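Local coordinates for chloromuconate cycloisomerase (Rhodococcus opacus, PDB 4M0X), which belongs to the enolase superfamily, pairing an N-terminal capping domain with a beta/alpha-barrel domain that here holds a manganese (II) ion, at residues P243-E248 against A267-I272; G128-K133 against L348-G353; S32-R37 against E61-I66; W139-G144 against R162-K167; E45-A50 against L111-E116. All blocks are in the same frame, centred on the assembly; numbering follows the deposited sequence.

Contact 1 of 5, residues P243-E248 against A267-I272. With MN (manganese (II) ion), chain C.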
# COMPACT_ATOMS: atom_id res chain seq x y z
N PRO A 243 18.19 9.75 -13.56
CA PRO A 243 16.96 9.05 -13.95
C PRO A 243 17.15 7.75 -14.71
O PRO A 243 18.19 7.51 -15.33
CB PRO A 243 16.23 10.08 -14.82
CG PRO A 243 17.29 10.99 -15.32
CD PRO A 243 18.32 11.07 -14.21
N ILE A 244 16.10 6.94 -14.70
CA ILE A 244 16.03 5.65 -15.36
C ILE A 244 15.01 5.72 -16.51
O ILE A 244 13.85 6.12 -16.31
CB ILE A 244 15.51 4.59 -14.35
CG1 ILE A 244 16.39 4.55 -13.11
CG2 ILE A 244 15.42 3.20 -14.97
CD1 ILE A 244 17.81 4.16 -13.42
N MET A 245 15.43 5.28 -17.69
CA MET A 245 14.55 5.21 -18.84
C MET A 245 14.14 3.79 -19.23
O MET A 245 14.97 2.90 -19.39
CB MET A 245 15.24 5.87 -19.99
CG MET A 245 14.54 5.82 -21.33
SD MET A 245 15.11 7.23 -22.30
CE MET A 245 16.85 6.88 -22.57
N ALA A 246 12.84 3.58 -19.40
CA ALA A 246 12.32 2.37 -19.94
C ALA A 246 12.45 2.38 -21.45
O ALA A 246 12.17 3.40 -22.11
CB ALA A 246 10.86 2.23 -19.55
N ASP A 247 12.89 1.26 -22.00
CA ASP A 247 12.91 1.06 -23.43
C ASP A 247 12.17 -0.26 -23.66
O ASP A 247 10.94 -0.24 -23.85
CB ASP A 247 14.34 1.04 -23.98
CG ASP A 247 14.40 0.64 -25.47
OD1 ASP A 247 13.33 0.55 -26.11
OD2 ASP A 247 15.52 0.40 -25.99
N GLU A 248 12.89 -1.39 -23.60
CA GLU A 248 12.29 -2.73 -23.71
C GLU A 248 11.05 -2.92 -22.82
O GLU A 248 10.20 -3.76 -23.12
CB GLU A 248 13.29 -3.81 -23.27
CG GLU A 248 14.41 -4.16 -24.24
CD GLU A 248 15.61 -3.25 -24.08
OE1 GLU A 248 15.46 -2.11 -23.53
OE2 GLU A 248 16.70 -3.67 -24.52
N ALA A 267 11.61 8.02 -17.50
CA ALA A 267 11.31 8.32 -18.89
C ALA A 267 10.90 7.14 -19.79
O ALA A 267 11.04 5.98 -19.43
CB ALA A 267 12.46 9.06 -19.52
N PHE A 268 10.38 7.48 -20.96
CA PHE A 268 10.13 6.50 -22.00
C PHE A 268 11.08 6.73 -23.16
O PHE A 268 11.37 7.87 -23.51
CB PHE A 268 8.68 6.56 -22.50
CG PHE A 268 7.67 6.16 -21.46
CD1 PHE A 268 8.06 5.43 -20.34
CD2 PHE A 268 6.34 6.48 -21.61
CE1 PHE A 268 7.14 5.06 -19.38
CE2 PHE A 268 5.39 6.08 -20.69
CZ PHE A 268 5.79 5.37 -19.56
N ALA A 269 11.60 5.64 -23.72
CA ALA A 269 12.23 5.72 -25.03
C ALA A 269 11.11 5.44 -26.02
O ALA A 269 10.53 4.36 -26.01
CB ALA A 269 13.32 4.68 -25.14
N ILE A 270 10.77 6.42 -26.85
CA ILE A 270 9.70 6.25 -27.81
C ILE A 270 10.25 5.79 -29.17
O ILE A 270 11.26 6.32 -29.64
CB ILE A 270 8.89 7.54 -27.96
CG1 ILE A 270 8.42 8.04 -26.58
CG2 ILE A 270 7.73 7.35 -28.94
CD1 ILE A 270 7.33 7.21 -25.94
N LYS A 271 9.60 4.80 -29.79
CA LYS A 271 10.09 4.16 -31.02
C LYS A 271 8.89 3.53 -31.67
O LYS A 271 8.15 2.85 -30.99
CB LYS A 271 11.04 3.01 -30.71
CG LYS A 271 12.44 3.34 -30.27
CD LYS A 271 13.34 2.12 -30.48
CE LYS A 271 13.53 1.29 -29.22
NZ LYS A 271 14.89 1.47 -28.63
N ILE A 272 8.73 3.72 -32.99
CA ILE A 272 7.58 3.18 -33.69
C ILE A 272 7.52 1.64 -33.80
O ILE A 272 6.54 1.04 -33.35
CB ILE A 272 7.36 3.86 -35.06
CG1 ILE A 272 6.94 5.30 -34.83
CG2 ILE A 272 6.27 3.16 -35.85
CD1 ILE A 272 6.66 6.05 -36.11
MN MN C . 17.71 0.71 -25.74
O HOH W 1 17.82 -1.67 -26.46
O HOH W 2 17.45 -0.55 -23.93
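Strands 244-246 and 267-270 run parallel as barrel neighbours, their axes 4.6 Å apart at the closest point and their directions turned by 41°. Met245 pairs with Ala267, and Ala246 with Phe268. Three backbone hydrogen bonds join them: Ala267 N to Ile244 O, Ala246 N to Ala267 O and Ala269 N to Ala246 O. Met245 and Ala267 share one face of the sheet. Met245 CG stands anti to the backbone N (chi1 175°), which lays it alongside the next strand, 4.3 Å from Ala267 CB and 4.2 Å from Ala269 CB. On the other face Ala246 CB meets the Phe268 ring obliquely near CD1.

Asp247 CB rests on Ala269 CB. Beyond it the contact turns polar. The Lys271 chain, bent at its last two torsions, crosses the Asp247 side chain at about a right angle. Lys271 NZ lies 2.9 Å from Asp247 OD2 and comes from above the carboxylate plane. A weaker bond runs from Lys271 NZ to Asp247 OD1, and together they make a salt bridge. Lys271 NZ also donates to Ala299 O. Asp247 OD2 binds the manganese ion at 2.2 Å, so the metal and Lys271 NZ share this oxygen. Two waters on the metal donate to Glu248, one to each carboxylate oxygen, which makes Glu248 a second-shell residue. Asp196 and Glu222 supply the other protein ligands. Acidic ligands at the C-terminal ends of successive barrel strands are the hallmark of the enolase-superfamily metal site, and Asp247 follows the first strand of one beta-alpha-beta unit here.

Contact 2 of 5, residues G128-K133 against L348-G353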
# COMPACT_ATOMS: atom_id res chain seq x y z
N GLY A 128 -1.38 16.89 -36.18
CA GLY A 128 -1.43 18.17 -35.48
C GLY A 128 -0.22 19.10 -35.66
O GLY A 128 -0.13 20.13 -35.00
N GLY A 129 0.68 18.76 -36.57
CA GLY A 129 1.71 19.71 -36.99
C GLY A 129 2.99 19.65 -36.18
O GLY A 129 2.96 19.32 -35.00
N LEU A 130 4.12 19.96 -36.82
CA LEU A 130 5.42 19.92 -36.14
C LEU A 130 5.45 20.95 -35.04
O LEU A 130 4.84 22.00 -35.19
CB LEU A 130 6.56 20.22 -37.11
CG LEU A 130 6.95 19.28 -38.25
CD1 LEU A 130 7.92 20.00 -39.17
CD2 LEU A 130 7.55 18.01 -37.69
N ARG A 131 6.13 20.64 -33.93
CA ARG A 131 6.49 21.63 -32.90
C ARG A 131 7.95 22.03 -32.95
O ARG A 131 8.41 22.81 -32.12
CB ARG A 131 6.18 21.09 -31.54
CG ARG A 131 4.78 20.54 -31.50
CD ARG A 131 4.33 20.47 -30.09
NE ARG A 131 3.26 19.51 -30.00
CZ ARG A 131 2.41 19.44 -29.00
NH1 ARG A 131 2.49 20.32 -27.99
NH2 ARG A 131 1.48 18.50 -28.99
N ARG A 132 8.70 21.49 -33.90
CA ARG A 132 10.09 21.88 -34.08
C ARG A 132 10.50 21.38 -35.44
O ARG A 132 9.94 20.39 -35.92
CB ARG A 132 10.97 21.33 -32.94
CG ARG A 132 10.98 19.80 -32.78
CD ARG A 132 11.60 19.30 -31.48
NE ARG A 132 10.77 19.51 -30.28
CZ ARG A 132 9.61 18.88 -29.95
NH1 ARG A 132 9.02 17.98 -30.72
NH2 ARG A 132 9.03 19.18 -28.81
N LYS A 133 11.44 22.08 -36.08
CA LYS A 133 11.88 21.70 -37.44
C LYS A 133 13.18 20.90 -37.43
O LYS A 133 13.52 20.23 -38.41
CB LYS A 133 12.00 22.94 -38.35
CG LYS A 133 10.73 23.80 -38.42
CD LYS A 133 10.59 24.50 -39.77
CE LYS A 133 9.41 25.48 -39.81
NZ LYS A 133 9.53 26.56 -38.80
N LEU A 348 19.25 16.52 -36.87
CA LEU A 348 18.39 16.01 -37.92
C LEU A 348 17.44 17.12 -38.35
O LEU A 348 16.90 17.83 -37.49
CB LEU A 348 17.61 14.80 -37.43
CG LEU A 348 16.54 14.22 -38.34
CD1 LEU A 348 17.11 13.70 -39.65
CD2 LEU A 348 15.80 13.12 -37.59
N LEU A 349 17.27 17.30 -39.67
CA LEU A 349 16.23 18.17 -40.19
C LEU A 349 15.00 17.30 -40.46
O LEU A 349 15.11 16.27 -41.11
CB LEU A 349 16.68 18.82 -41.48
CG LEU A 349 17.99 19.53 -41.76
CD1 LEU A 349 17.90 19.97 -43.21
CD2 LEU A 349 18.25 20.75 -40.87
N ILE A 350 13.83 17.69 -39.98
CA ILE A 350 12.66 16.81 -40.15
C ILE A 350 12.06 16.81 -41.58
O ILE A 350 11.71 17.88 -42.13
CB ILE A 350 11.55 17.11 -39.10
CG1 ILE A 350 12.08 16.83 -37.68
CG2 ILE A 350 10.29 16.29 -39.39
CD1 ILE A 350 11.40 17.61 -36.58
N PRO A 351 11.93 15.63 -42.18
CA PRO A 351 11.32 15.64 -43.51
C PRO A 351 9.94 16.32 -43.51
O PRO A 351 9.16 16.18 -42.54
CB PRO A 351 11.21 14.14 -43.86
CG PRO A 351 12.36 13.54 -43.12
CD PRO A 351 12.35 14.27 -41.79
N THR A 352 9.67 17.06 -44.58
CA THR A 352 8.49 17.90 -44.72
C THR A 352 7.67 17.49 -45.95
O THR A 352 6.51 17.91 -46.08
CB THR A 352 8.87 19.41 -44.81
OG1 THR A 352 9.85 19.62 -45.85
CG2 THR A 352 9.43 19.93 -43.49
N GLY A 353 8.27 16.70 -46.84
CA GLY A 353 7.61 16.28 -48.07
C GLY A 353 6.33 15.52 -47.75
O GLY A 353 6.07 15.24 -46.59
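Lys133 O accepts a nearly straight hydrogen bond from Ile350 N, 3.0 Å long with an N-H...O angle of 174°. It is the one hydrogen bond between 128-133 and 348-353. The rest is packing of the Ile350 side chain on Leu130 and on the loop backbone. Ile350 CG1 is anti to the carbonyl carbon (chi1 -63°) and carries CD1 toward the loop, 3.2 Å from Arg132 O. The CG2 branch meets Leu130 CD2 at 3.7 Å. The Leu130 and Ile350 side chains lie alongside and run opposite ways, methyl against methyl. Of the Arg132 side chain, CG comes nearest, to Ile350 CD1. Its guanidinium turns elsewhere and donates to Met317 O, while Arg131 NE donates to Thr316 O.

The loop starts at Gly128, whose positive phi closes helix 123-126 in a Schellman motif. The backbone of Gly128 is also hydrogen-bonded to the third subunit, and Arg131 packs on Gln91 of that subunit. Strand 347-349 is an edge strand of the sheet within this chain and runs antiparallel to strand 134-141. Just past the strand end, Ile350 lies on Ile135 of strand 134-141 and on Gln312 of helix 304-316.

Contact 3 of 5, residues S32-R37 against E61-I66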
# COMPACT_ATOMS: atom_id res chain seq x y z
N SER A 32 19.32 -4.60 -41.90
CA SER A 32 18.40 -5.49 -42.58
C SER A 32 17.00 -5.06 -42.28
O SER A 32 16.63 -4.91 -41.12
CB SER A 32 18.62 -6.92 -42.11
OG SER A 32 19.71 -7.51 -42.80
N ILE A 33 16.23 -4.84 -43.33
CA ILE A 33 14.87 -4.37 -43.17
C ILE A 33 13.97 -5.18 -44.07
O ILE A 33 14.44 -5.78 -45.04
CB ILE A 33 14.73 -2.86 -43.48
CG1 ILE A 33 14.74 -2.60 -44.99
CG2 ILE A 33 15.81 -2.04 -42.77
CD1 ILE A 33 14.31 -1.20 -45.39
N VAL A 34 12.69 -5.22 -43.74
CA VAL A 34 11.72 -5.65 -44.71
C VAL A 34 11.15 -4.35 -45.25
O VAL A 34 10.67 -3.52 -44.47
CB VAL A 34 10.62 -6.54 -44.07
CG1 VAL A 34 9.61 -7.00 -45.11
CG2 VAL A 34 11.22 -7.75 -43.39
N LEU A 35 11.21 -4.12 -46.56
CA LEU A 35 10.50 -2.94 -47.09
C LEU A 35 9.06 -3.25 -47.52
O LEU A 35 8.85 -4.04 -48.43
CB LEU A 35 11.27 -2.25 -48.22
CG LEU A 35 10.44 -1.02 -48.61
CD1 LEU A 35 11.03 0.22 -47.98
CD2 LEU A 35 10.30 -0.86 -50.11
N VAL A 36 8.08 -2.65 -46.86
CA VAL A 36 6.66 -2.91 -47.21
C VAL A 36 6.14 -1.89 -48.18
O VAL A 36 6.50 -0.70 -48.11
CB VAL A 36 5.75 -3.00 -45.99
CG1 VAL A 36 4.27 -2.90 -46.41
CG2 VAL A 36 6.00 -4.31 -45.27
N ARG A 37 5.32 -2.36 -49.13
CA ARG A 37 4.77 -1.49 -50.15
C ARG A 37 3.32 -1.74 -50.30
O ARG A 37 2.88 -2.90 -50.37
CB ARG A 37 5.44 -1.70 -51.48
CG ARG A 37 6.82 -1.10 -51.50
CD ARG A 37 7.54 -1.69 -52.69
NE ARG A 37 7.35 -0.86 -53.87
CZ ARG A 37 7.81 -1.17 -55.06
NH1 ARG A 37 8.46 -2.32 -55.22
NH2 ARG A 37 7.59 -0.35 -56.07
N GLU A 61 11.43 -10.77 -33.13
CA GLU A 61 11.05 -10.64 -34.53
C GLU A 61 12.34 -10.68 -35.32
O GLU A 61 13.39 -10.28 -34.79
CB GLU A 61 10.25 -9.35 -34.76
CG GLU A 61 8.98 -9.27 -33.92
CD GLU A 61 7.89 -8.35 -34.47
OE1 GLU A 61 7.38 -8.60 -35.60
OE2 GLU A 61 7.49 -7.38 -33.76
N SER A 62 12.27 -11.20 -36.55
CA SER A 62 13.39 -11.20 -37.51
C SER A 62 12.92 -10.79 -38.91
O SER A 62 11.76 -11.01 -39.26
CB SER A 62 14.00 -12.59 -37.61
OG SER A 62 13.18 -13.48 -38.36
N VAL A 63 13.80 -10.23 -39.72
CA VAL A 63 13.36 -9.86 -41.08
C VAL A 63 12.73 -11.05 -41.84
O VAL A 63 11.78 -10.85 -42.59
CB VAL A 63 14.46 -9.21 -41.94
CG1 VAL A 63 14.90 -7.88 -41.33
CG2 VAL A 63 15.64 -10.14 -42.14
N GLU A 64 13.23 -12.26 -41.60
CA GLU A 64 12.76 -13.44 -42.32
C GLU A 64 11.35 -13.77 -41.90
O GLU A 64 10.51 -14.03 -42.74
CB GLU A 64 13.70 -14.64 -42.11
CG GLU A 64 15.07 -14.52 -42.77
CD GLU A 64 16.04 -13.67 -41.96
OE1 GLU A 64 15.63 -13.14 -40.89
OE2 GLU A 64 17.22 -13.54 -42.38
N THR A 65 11.08 -13.74 -40.60
CA THR A 65 9.75 -14.08 -40.10
C THR A 65 8.78 -12.94 -40.25
O THR A 65 7.56 -13.16 -40.34
CB THR A 65 9.76 -14.51 -38.63
OG1 THR A 65 10.12 -13.39 -37.81
CG2 THR A 65 10.73 -15.64 -38.43
N ILE A 66 9.31 -11.72 -40.27
CA ILE A 66 8.44 -10.56 -40.48
C ILE A 66 7.78 -10.69 -41.84
O ILE A 66 6.55 -10.63 -41.92
CB ILE A 66 9.17 -9.20 -40.36
CG1 ILE A 66 9.34 -8.81 -38.90
CG2 ILE A 66 8.40 -8.10 -41.07
CD1 ILE A 66 10.54 -7.90 -38.74
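Val34 has CG1 anti to the backbone N (chi1 -179°), which leaves CG2 beside that N and directed at the helix start. Val63 has CG1 anti to its carbonyl carbon (chi1 -64°), and this branch leans over Ser32. These two methyls carry most of the contact. Val34 CG2 sits between Val63 and Ile66, one helical turn apart. It lies 3.8 Å from Val63 CB and 3.7 Å from Ile66 CG2, and it also meets the carbonyl of Val63. The Val34 and Ile66 side chains pass alongside each other in opposite directions. Val63 CG1 covers the Ser32 backbone and stands 3.9 Å from Ser32 CB. The hydroxyl of Ser32 is engaged elsewhere, with Asp14 OD1.

This is helix-on-sheet packing in the N-terminal capping domain of the enolase superfamily, with helix 63-74 laid on the antiparallel sheet through strand 27-40. Neighbouring strands add to the same apolar layer: Val63 touches Ile12, and both Val34 and Ile66 touch Ala50. Ile66 also meets Val102 of helix 101-118.

Ser62 is the N-cap of helix 63-74. Its OG accepts from Thr65 N at 3.1 Å, with an N-H...O angle of 163°. Ser62 O is gripped twice, by Ile66 N at 2.7 Å and by Thr65 OG1 at 3.2 Å. The far side of this turn meets the fourth subunit, where Glu64 OE1 is hydrogen-bonded to Tyr73 OH of that subunit and Thr65 packs on its Ile69.

Contact 4 of 5, residues W139-G144 against R162-K167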
# COMPACT_ATOMS: atom_id res chain seq x y z
N TRP A 139 24.48 10.84 -30.23
CA TRP A 139 25.36 9.90 -30.89
C TRP A 139 25.60 8.67 -30.03
O TRP A 139 26.09 8.78 -28.90
CB TRP A 139 26.73 10.51 -31.22
CG TRP A 139 27.54 9.55 -32.03
CD1 TRP A 139 28.56 8.77 -31.59
CD2 TRP A 139 27.32 9.19 -33.40
NE1 TRP A 139 29.01 7.96 -32.60
CE2 TRP A 139 28.27 8.20 -33.72
CE3 TRP A 139 26.42 9.61 -34.40
CZ2 TRP A 139 28.36 7.64 -35.00
CZ3 TRP A 139 26.50 9.05 -35.67
CH2 TRP A 139 27.47 8.08 -35.96
N ALA A 140 25.28 7.51 -30.57
CA ALA A 140 25.49 6.28 -29.82
C ALA A 140 26.73 5.53 -30.27
O ALA A 140 26.77 4.93 -31.36
CB ALA A 140 24.24 5.39 -29.82
N PHE A 141 27.75 5.58 -29.42
CA PHE A 141 28.89 4.71 -29.52
C PHE A 141 28.50 3.23 -29.49
O PHE A 141 27.56 2.82 -28.82
CB PHE A 141 29.81 4.95 -28.35
CG PHE A 141 30.25 6.37 -28.22
CD1 PHE A 141 30.87 7.01 -29.29
CD2 PHE A 141 30.06 7.06 -27.01
CE1 PHE A 141 31.29 8.32 -29.16
CE2 PHE A 141 30.49 8.37 -26.87
CZ PHE A 141 31.11 9.00 -27.95
N SER A 142 29.26 2.45 -30.24
CA SER A 142 29.17 1.01 -30.26
C SER A 142 29.88 0.46 -29.00
O SER A 142 30.54 1.21 -28.26
CB SER A 142 29.86 0.53 -31.53
OG SER A 142 29.77 -0.86 -31.67
N ALA A 143 29.75 -0.85 -28.74
CA ALA A 143 30.46 -1.44 -27.59
C ALA A 143 31.96 -1.69 -27.84
O ALA A 143 32.64 -2.33 -27.04
CB ALA A 143 29.76 -2.71 -27.11
N GLY A 144 32.48 -1.15 -28.94
CA GLY A 144 33.89 -1.30 -29.27
C GLY A 144 34.82 -0.93 -28.14
O GLY A 144 34.39 -0.61 -27.02
N ARG A 162 26.40 17.35 -28.53
CA ARG A 162 26.63 17.55 -27.11
C ARG A 162 25.83 16.49 -26.31
O ARG A 162 25.53 16.68 -25.12
CB ARG A 162 26.21 18.97 -26.72
N SER A 163 25.50 15.38 -26.97
CA SER A 163 24.68 14.34 -26.35
C SER A 163 25.08 12.94 -26.82
O SER A 163 25.20 12.69 -28.02
CB SER A 163 23.19 14.61 -26.63
OG SER A 163 22.38 13.99 -25.66
N PHE A 164 25.31 12.04 -25.86
CA PHE A 164 25.87 10.70 -26.19
C PHE A 164 25.23 9.50 -25.49
O PHE A 164 24.61 9.63 -24.42
CB PHE A 164 27.40 10.68 -25.98
CG PHE A 164 28.09 11.83 -26.62
CD1 PHE A 164 28.21 13.05 -25.94
CD2 PHE A 164 28.54 11.74 -27.92
CE1 PHE A 164 28.80 14.14 -26.55
CE2 PHE A 164 29.14 12.84 -28.54
CZ PHE A 164 29.28 14.03 -27.85
N LYS A 165 25.40 8.34 -26.11
CA LYS A 165 24.92 7.08 -25.58
C LYS A 165 26.02 6.07 -25.72
O LYS A 165 26.66 6.01 -26.78
CB LYS A 165 23.69 6.60 -26.36
CG LYS A 165 22.89 5.51 -25.69
CD LYS A 165 21.61 5.30 -26.48
CE LYS A 165 20.94 4.00 -26.11
NZ LYS A 165 20.05 3.53 -27.19
N PHE A 166 26.22 5.29 -24.66
CA PHE A 166 27.14 4.17 -24.68
C PHE A 166 26.37 2.88 -24.72
O PHE A 166 25.55 2.61 -23.83
CB PHE A 166 28.02 4.17 -23.44
CG PHE A 166 29.10 5.18 -23.48
CD1 PHE A 166 30.33 4.87 -24.03
CD2 PHE A 166 28.89 6.44 -22.98
CE1 PHE A 166 31.33 5.82 -24.07
CE2 PHE A 166 29.89 7.39 -22.99
CZ PHE A 166 31.11 7.08 -23.54
N LYS A 167 26.60 2.09 -25.76
CA LYS A 167 25.88 0.84 -25.87
C LYS A 167 26.65 -0.11 -24.96
O LYS A 167 27.88 -0.06 -24.95
CB LYS A 167 25.81 0.37 -27.33
CG LYS A 167 24.44 -0.17 -27.74
CD LYS A 167 23.60 0.84 -28.53
CE LYS A 167 22.11 0.90 -28.09
NZ LYS A 167 21.52 -0.32 -27.42
O HOH W 3 29.59 1.84 -25.84
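Phe141 drops into the hollow between Phe164 and Phe166, two residues apart on the adjoining strand. The strands are the parallel pair of a beta-alpha-beta unit in the barrel domain, with helix 146-159 as the crossover. One side of the Phe141 ring presses on Phe166: its CD2 lies 3.4 Å from Phe166 CE1, over one face of the Phe166 ring and toward its rim. The two planes meet obliquely, at 48°. The tip of Phe141 turns to the other wall, with CZ 3.8 Å from Phe164 CD2. Phe141 and Phe164 have nearly parallel planes, but they are slid apart and hardly overlap.

Trp139 closes the row, with CB 4.0 Å from Phe164 CD2. Its CG stands anti to the backbone N (chi1 -174°), and the indole leads away from strand 163-167. Trp139 NE1 is hydrogen-bonded to Glu152. Phe141 CD1 lies at the edge of the indole, in its plane. Leu149 and Ala153 of helix 146-159 cover Phe141, and Val180 of helix 173-183 covers Phe166.

On the opposite face of the sheet, Ala140 CB meets Lys165 CB at 3.7 Å. The rest of Lys165 runs out extended, and NZ makes salt bridges with Glu325 and Glu222. The nearest atom of this side chain is about 4 Å from the manganese ion. Four backbone hydrogen bonds join the strands; the one from Phe141 N to Lys165 O is weak. Where the strands part, water 3 bridges two carbonyls, donating to Ser142 O and Lys167 O at 2.7 Å each.

Contact 5 of 5, residues E45-A50 against L111-E116. Unlike the reference sequence in segment 111-116: Asp113 (reference Thr), Asp114 (reference Ser), Arg115 (reference Ala).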
# COMPACT_ATOMS: atom_id res chain seq x y z
N GLU A 45 1.02 4.96 -53.77
CA GLU A 45 1.88 4.02 -53.09
C GLU A 45 2.34 4.56 -51.74
O GLU A 45 2.66 5.74 -51.60
CB GLU A 45 3.09 3.71 -53.97
CG GLU A 45 3.72 2.37 -53.68
CD GLU A 45 3.91 1.51 -54.92
OE1 GLU A 45 4.90 0.73 -54.92
OE2 GLU A 45 3.10 1.57 -55.88
N GLY A 46 2.34 3.68 -50.74
CA GLY A 46 3.03 3.97 -49.49
C GLY A 46 4.13 2.96 -49.18
O GLY A 46 4.05 1.80 -49.55
N ILE A 47 5.15 3.40 -48.47
CA ILE A 47 6.22 2.51 -48.02
C ILE A 47 6.33 2.48 -46.49
O ILE A 47 6.11 3.48 -45.81
CB ILE A 47 7.58 2.89 -48.67
CG1 ILE A 47 7.94 4.35 -48.39
CG2 ILE A 47 7.52 2.68 -50.18
CD1 ILE A 47 9.37 4.71 -48.79
N GLY A 48 6.61 1.31 -45.95
CA GLY A 48 6.92 1.15 -44.53
C GLY A 48 8.18 0.30 -44.40
O GLY A 48 8.62 -0.36 -45.36
N GLU A 49 8.77 0.32 -43.21
CA GLU A 49 9.93 -0.49 -42.95
C GLU A 49 9.66 -1.35 -41.71
O GLU A 49 9.09 -0.88 -40.73
CB GLU A 49 11.12 0.45 -42.79
CG GLU A 49 12.26 0.01 -41.90
CD GLU A 49 13.45 0.98 -41.93
OE1 GLU A 49 13.34 2.08 -42.47
OE2 GLU A 49 14.51 0.65 -41.40
N ALA A 50 10.02 -2.63 -41.77
CA ALA A 50 10.20 -3.40 -40.53
C ALA A 50 11.70 -3.50 -40.18
O ALA A 50 12.52 -3.90 -41.01
CB ALA A 50 9.59 -4.79 -40.65
N LEU A 111 0.74 2.51 -44.54
CA LEU A 111 -0.59 3.08 -44.63
C LEU A 111 -0.66 4.58 -44.37
O LEU A 111 -1.38 5.30 -45.09
CB LEU A 111 -1.51 2.35 -43.69
CG LEU A 111 -2.51 1.38 -44.30
CD1 LEU A 111 -2.24 1.04 -45.75
CD2 LEU A 111 -2.54 0.16 -43.40
N TRP A 112 0.05 5.06 -43.34
CA TRP A 112 0.10 6.50 -43.10
C TRP A 112 0.88 7.27 -44.19
O TRP A 112 0.46 8.34 -44.62
CB TRP A 112 0.68 6.81 -41.73
CG TRP A 112 -0.23 6.61 -40.57
CD1 TRP A 112 -0.05 5.74 -39.53
CD2 TRP A 112 -1.43 7.34 -40.27
NE1 TRP A 112 -1.07 5.86 -38.62
CE2 TRP A 112 -1.94 6.84 -39.05
CE3 TRP A 112 -2.12 8.38 -40.91
CZ2 TRP A 112 -3.11 7.32 -38.46
CZ3 TRP A 112 -3.29 8.86 -40.32
CH2 TRP A 112 -3.77 8.33 -39.10
N ASP A 113 2.01 6.72 -44.62
CA ASP A 113 2.73 7.28 -45.77
C ASP A 113 1.83 7.46 -47.03
O ASP A 113 1.80 8.52 -47.66
CB ASP A 113 3.92 6.38 -46.07
CG ASP A 113 4.86 6.97 -47.10
OD1 ASP A 113 5.53 7.99 -46.80
OD2 ASP A 113 4.96 6.41 -48.21
N ASP A 114 1.09 6.41 -47.37
CA ASP A 114 0.04 6.42 -48.40
C ASP A 114 -0.93 7.59 -48.15
O ASP A 114 -1.26 8.36 -49.07
CB ASP A 114 -0.71 5.07 -48.34
CG ASP A 114 -1.49 4.73 -49.64
OD1 ASP A 114 -1.34 5.42 -50.68
OD2 ASP A 114 -2.27 3.73 -49.61
N ARG A 115 -1.36 7.74 -46.91
CA ARG A 115 -2.35 8.74 -46.59
C ARG A 115 -1.78 10.12 -46.91
O ARG A 115 -2.32 10.84 -47.76
CB ARG A 115 -2.75 8.64 -45.13
CG ARG A 115 -4.19 9.05 -44.90
CD ARG A 115 -5.15 8.00 -45.39
NE ARG A 115 -6.46 8.60 -45.54
CZ ARG A 115 -6.84 9.35 -46.58
NH1 ARG A 115 -6.02 9.56 -47.59
NH2 ARG A 115 -8.04 9.89 -46.59
N GLU A 116 -0.68 10.45 -46.24
CA GLU A 116 0.07 11.68 -46.48
C GLU A 116 0.29 11.99 -47.95
O GLU A 116 0.21 13.13 -48.37
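Glu45 opens strand 45-51 where it passes helix 101-118 in the N-terminal capping domain, a helix packed on an antiparallel sheet. The strand and helix segments run at 146° to each other. Glu45 meets the helix through its backbone, with Asp114 OD1 3.9 Å from Glu45 N. Its carboxylate forms a salt bridge with Arg37 of strand 27-40. Asp114 OD1 has its own salt-bridge partner in Arg118.

At Gly46 there is no side chain, and the helix backbone comes close: Gly46 CA is 4.0 Å from Asp114 CA. Asp113 OD2 also lies against Gly46 CA.

Ile47 CB points away from the helix, yet Ile47 CG1 still lies 3.6 Å from Asp113 OD2, and the amide faces the same oxygen. Asp113 has CG anti to the backbone N (chi1 -171°), which carries the carboxylate out to the strand. This carboxylate is well occupied, with a salt bridge from OD2 to Arg117 and a hydrogen bond between OD1 and Ser356 OG. Asp113 and Asp114 both differ from the reference sequence. Ile47 N donates to Asp113 OD2 at 3.0 Å, with an N-H...O angle of 164°, from above the carboxylate plane.

Overall arrangement
From the N terminus, contact 3 opens first on strand 27-40, and contact 5 opens on the next strand, 45-51. Contact 3 closes at helix 63-74 before contact 5 closes at helix 101-118, so the two loops cross. They touch through backbone bonds between the two strands and hold both helices to the sheet of the capping domain. Contact 2 opens next, at 128-133, and closes only at 348-353, near the C terminus. Within that span contacts 4 and 1 follow in series, each closing one beta-alpha-beta unit of the same sheet. Their centres are 16 Å apart; contact 1 holds a manganese ligand, contact 4 a lysine beside the ion. Contacts 2 and 5 touch the third subunit.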